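Local coordinates for protein 5'-Methylthioadenosine Nucleosidase (PDB 2H8G) that is a nucleosidase of the phosphorylase superfamily and holds adenine in a pocket of its alpha/beta fold, at residues P41-K45 and F46-E50; G67-D71 and L72-V76. All coordinates share one frame; numbering follows the deposited sequence.

Contact 1: residues P41-K45 and F46-E50; sequences PLVNK and FGLSE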
# COMPACT_ATOMS: atom_id res chain seq x y z
N PRO A 41 -11.78 21.62 5.29
CA PRO A 41 -12.93 22.35 4.75
C PRO A 41 -14.24 21.60 4.97
O PRO A 41 -15.26 22.20 5.33
CB PRO A 41 -12.59 22.48 3.27
CG PRO A 41 -11.09 22.55 3.28
CD PRO A 41 -10.73 21.47 4.27
N LEU A 42 -14.21 20.29 4.77
CA LEU A 42 -15.39 19.45 4.94
C LEU A 42 -15.73 19.26 6.42
O LEU A 42 -16.90 19.25 6.79
CB LEU A 42 -15.17 18.09 4.28
CG LEU A 42 -16.37 17.15 4.17
CD1 LEU A 42 -17.46 17.80 3.33
CD2 LEU A 42 -15.94 15.83 3.55
N VAL A 43 -14.70 19.11 7.25
CA VAL A 43 -14.90 18.93 8.68
C VAL A 43 -15.62 20.15 9.26
O VAL A 43 -16.60 20.01 10.00
CB VAL A 43 -13.56 18.74 9.41
CG1 VAL A 43 -13.77 18.77 10.92
CG2 VAL A 43 -12.92 17.42 9.00
N ASN A 44 -15.12 21.33 8.92
CA ASN A 44 -15.70 22.58 9.40
C ASN A 44 -17.11 22.79 8.87
O ASN A 44 -17.98 23.30 9.58
CB ASN A 44 -14.80 23.76 8.99
CG ASN A 44 -13.45 23.73 9.68
OD1 ASN A 44 -12.51 24.41 9.26
ND2 ASN A 44 -13.35 22.96 10.76
N LYS A 45 -17.34 22.39 7.62
CA LYS A 45 -18.65 22.54 7.00
C LYS A 45 -19.74 21.80 7.76
O LYS A 45 -20.85 22.32 7.92
CB LYS A 45 -18.60 22.04 5.55
CG LYS A 45 -19.93 22.10 4.83
CD LYS A 45 -20.45 23.52 4.69
CE LYS A 45 -21.79 23.55 3.98
NZ LYS A 45 -22.28 24.94 3.78
N PHE A 46 -19.44 20.60 8.23
CA PHE A 46 -20.42 19.81 8.97
C PHE A 46 -20.13 19.79 10.47
O PHE A 46 -20.72 19.01 11.21
CB PHE A 46 -20.47 18.38 8.43
CG PHE A 46 -21.02 18.29 7.03
CD1 PHE A 46 -20.29 18.76 5.94
CD2 PHE A 46 -22.29 17.75 6.80
CE1 PHE A 46 -20.81 18.70 4.65
CE2 PHE A 46 -22.82 17.69 5.52
CZ PHE A 46 -22.08 18.16 4.44
N GLY A 47 -19.20 20.64 10.90
CA GLY A 47 -18.85 20.72 12.31
C GLY A 47 -18.47 19.39 12.94
O GLY A 47 -18.90 19.08 14.05
N LEU A 48 -17.67 18.61 12.22
CA LEU A 48 -17.23 17.31 12.74
C LEU A 48 -16.18 17.53 13.82
O LEU A 48 -15.37 18.46 13.74
CB LEU A 48 -16.64 16.47 11.61
CG LEU A 48 -17.53 16.23 10.38
CD1 LEU A 48 -16.76 15.43 9.35
CD2 LEU A 48 -18.80 15.51 10.78
N SER A 49 -16.19 16.67 14.84
CA SER A 49 -15.24 16.78 15.93
C SER A 49 -14.13 15.73 15.81
O SER A 49 -14.39 14.58 15.46
CB SER A 49 -15.95 16.61 17.28
OG SER A 49 -16.94 17.61 17.46
N GLU A 50 -12.90 16.15 16.10
CA GLU A 50 -11.76 15.25 16.02
C GLU A 50 -11.75 14.34 17.24
O GLU A 50 -11.54 14.80 18.37
CB GLU A 50 -10.46 16.05 15.98
CG GLU A 50 -9.23 15.23 15.67
CD GLU A 50 -7.94 16.02 15.77
OE1 GLU A 50 -7.89 17.14 15.22
OE2 GLU A 50 -6.99 15.53 16.40
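L42 and F46, one helical turn apart, meet where methyl CD1 of the leucine lies 3.7 Å from ring carbon CE1 of the phenylalanine. The leucine's CG stands anti to the backbone N (chi1 -171°), which brings the isobutyl group down along the helix end to the ring. K45 adds its aliphatic root: its CG is 3.5 Å from F46 CD1, and the bend at chi2 leads the rest of the chain away from the ring; the lysine also touches E249 and T253 of helix 233-259, a division of labour that suits a long amphipathic residue. On the next part of the turn V43 CG1 packs 3.7 Å from L48 CB, valine and leucine, both apolar, being buried here. Behind these side chains the backbone closes the helix in a Schellman motif. L48 N reaches back to V43 O at 2.8 Å, while G47 N makes a weak bond to N44 O; F46 N still keeps the helical partner L42 O at 3.2 Å. G47 is the C-prime residue with positive phi (53°), a backbone region that glycine, lacking a CB, enters readily. The reversal turns L48 back toward the helix, and its CD1 comes 4.0 Å from V43 CA, against the last turn. Farther out, the F46 ring packs edge-to-face with H69 and also touches I74, T253 and I256, so an aromatic side chain here bridges the helix end, the hairpin and helix 233-259. Y65 lies against both V43 and L48, and S49 pairs through its backbone with H66, where the chain leaving the turn joins the sheet.

Contact 2: residues G67-D71 and L72-V76; sequences GVHKD and LRINV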
# COMPACT_ATOMS: atom_id res chain seq x y z
N GLY A 67 -19.15 12.94 13.30
CA GLY A 67 -20.24 13.88 13.43
C GLY A 67 -21.52 13.31 12.87
O GLY A 67 -21.54 12.19 12.35
N VAL A 68 -22.61 14.07 12.97
CA VAL A 68 -23.89 13.62 12.47
C VAL A 68 -24.59 14.70 11.66
O VAL A 68 -24.63 15.87 12.05
CB VAL A 68 -24.83 13.20 13.63
CG1 VAL A 68 -26.13 12.66 13.07
CG2 VAL A 68 -24.14 12.17 14.51
N HIS A 69 -25.11 14.30 10.51
CA HIS A 69 -25.83 15.21 9.63
C HIS A 69 -27.12 14.52 9.23
O HIS A 69 -27.10 13.53 8.50
CB HIS A 69 -25.00 15.52 8.38
CG HIS A 69 -25.62 16.55 7.49
ND1 HIS A 69 -25.81 17.86 7.88
CD2 HIS A 69 -26.11 16.47 6.23
CE1 HIS A 69 -26.39 18.53 6.91
NE2 HIS A 69 -26.58 17.71 5.89
N LYS A 70 -28.24 15.05 9.71
CA LYS A 70 -29.54 14.48 9.42
C LYS A 70 -29.59 13.02 9.85
O LYS A 70 -29.38 12.71 11.02
CB LYS A 70 -29.85 14.59 7.92
CG LYS A 70 -29.93 16.03 7.43
CD LYS A 70 -30.19 16.10 5.93
CE LYS A 70 -30.19 17.54 5.45
NZ LYS A 70 -30.41 17.64 3.97
N ASP A 71 -29.86 12.12 8.91
CA ASP A 71 -29.95 10.70 9.22
C ASP A 71 -28.68 9.93 8.85
O ASP A 71 -28.72 8.71 8.68
CB ASP A 71 -31.15 10.08 8.50
CG ASP A 71 -32.44 10.85 8.75
OD1 ASP A 71 -32.57 11.98 8.23
OD2 ASP A 71 -33.32 10.32 9.46
N LEU A 72 -27.56 10.63 8.73
CA LEU A 72 -26.31 9.99 8.37
C LEU A 72 -25.17 10.22 9.35
O LEU A 72 -24.93 11.35 9.79
CB LEU A 72 -25.85 10.45 6.99
CG LEU A 72 -26.57 9.95 5.74
CD1 LEU A 72 -26.01 10.66 4.52
CD2 LEU A 72 -26.40 8.44 5.61
N ARG A 73 -24.47 9.14 9.69
CA ARG A 73 -23.31 9.24 10.57
C ARG A 73 -22.17 9.51 9.60
O ARG A 73 -22.01 8.78 8.62
CB ARG A 73 -23.07 7.91 11.29
CG ARG A 73 -24.09 7.59 12.37
CD ARG A 73 -23.79 6.24 13.02
NE ARG A 73 -24.61 6.01 14.21
CZ ARG A 73 -24.52 6.73 15.32
NH1 ARG A 73 -23.65 7.72 15.41
NH2 ARG A 73 -25.31 6.45 16.36
N ILE A 74 -21.41 10.56 9.85
CA ILE A 74 -20.30 10.90 8.96
C ILE A 74 -18.96 10.75 9.64
O ILE A 74 -18.71 11.33 10.70
CB ILE A 74 -20.42 12.35 8.45
CG1 ILE A 74 -21.77 12.55 7.76
CG2 ILE A 74 -19.27 12.65 7.49
CD1 ILE A 74 -22.00 13.96 7.28
N ASN A 75 -18.09 9.95 9.03
CA ASN A 75 -16.75 9.73 9.55
C ASN A 75 -15.77 10.18 8.48
O ASN A 75 -15.97 9.91 7.30
CB ASN A 75 -16.54 8.25 9.88
CG ASN A 75 -17.37 7.78 11.06
OD1 ASN A 75 -18.11 6.80 10.96
ND2 ASN A 75 -17.24 8.48 12.18
N VAL A 76 -14.73 10.89 8.89
CA VAL A 76 -13.70 11.34 7.95
C VAL A 76 -12.37 10.86 8.52
O VAL A 76 -12.03 11.18 9.65
CB VAL A 76 -13.67 12.88 7.83
CG1 VAL A 76 -12.55 13.31 6.89
CG2 VAL A 76 -15.00 13.39 7.30
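H69 and L72 close a tight beta hairpin, the chain reversing between them through a type II' turn with K70 and D71 at its corners. H69 N points almost straight at L72 O (3.0 Å, N-H...O angle 175°), whereas the return bond from L72 N to H69 O measures 2.9 Å. Two residues back, I74 N donates to G67 O at 3.0 Å and G67 N gives a weaker, more bent bond to I74 O. K70 has the positive phi (57°) required at the first corner of this turn, a position more often filled by glycine.

The packed face carries H69, L72 and I74. I74 CD1 touches H69 CB at 3.6 Å; CG1 of the isoleucine lies anti to the carbonyl carbon (chi1 -56°), and the extended chain beyond it carries the methyl across to the neighbouring strand. Apolar L72 and I74 suit this side because I259 and I256 of helix 233-259 cover it. The imidazole is anchored by a hydrogen bond between NE2 and N257 OD1, an oxygen that K70 NZ also reaches.

The face of V68 and R73 is looser and exposed. The two form a non-hydrogen-bonded pair, and the charged arginine suits a solvent-facing position. Along its other edge, strand 72-78 pairs through the backbones of R73 and N75 with V29 of strand 28-32. The nearest approach of the V68 side chain to the opposite strand is CG1 to L72 O, 3.7 Å.

In the fold
Both contacts are partly buried, with centres about 17 and 18 Å from the centre of the chain, on the same side of it, and their centres about 10 Å apart. Contact 1 ends helix 36-45 and leads into strand 49-50, which pairs with strand 63-69, the first arm of the hairpin in contact 2. A helix stop, with its backbone bonds drawn from several consecutive carbonyls, thus contrasts with the reciprocal strand pairing of the hairpin. Their apolar sides merge: L48 CD1 lies 3.4 Å from V76 CG2, and L48 CD2 lies 3.4 Å from G67 CA. F46, L72 and I74 touch helix 233-259; L42, V43, L48, L72 and I74 are buried, and N44, G47, V68 and R73 exposed.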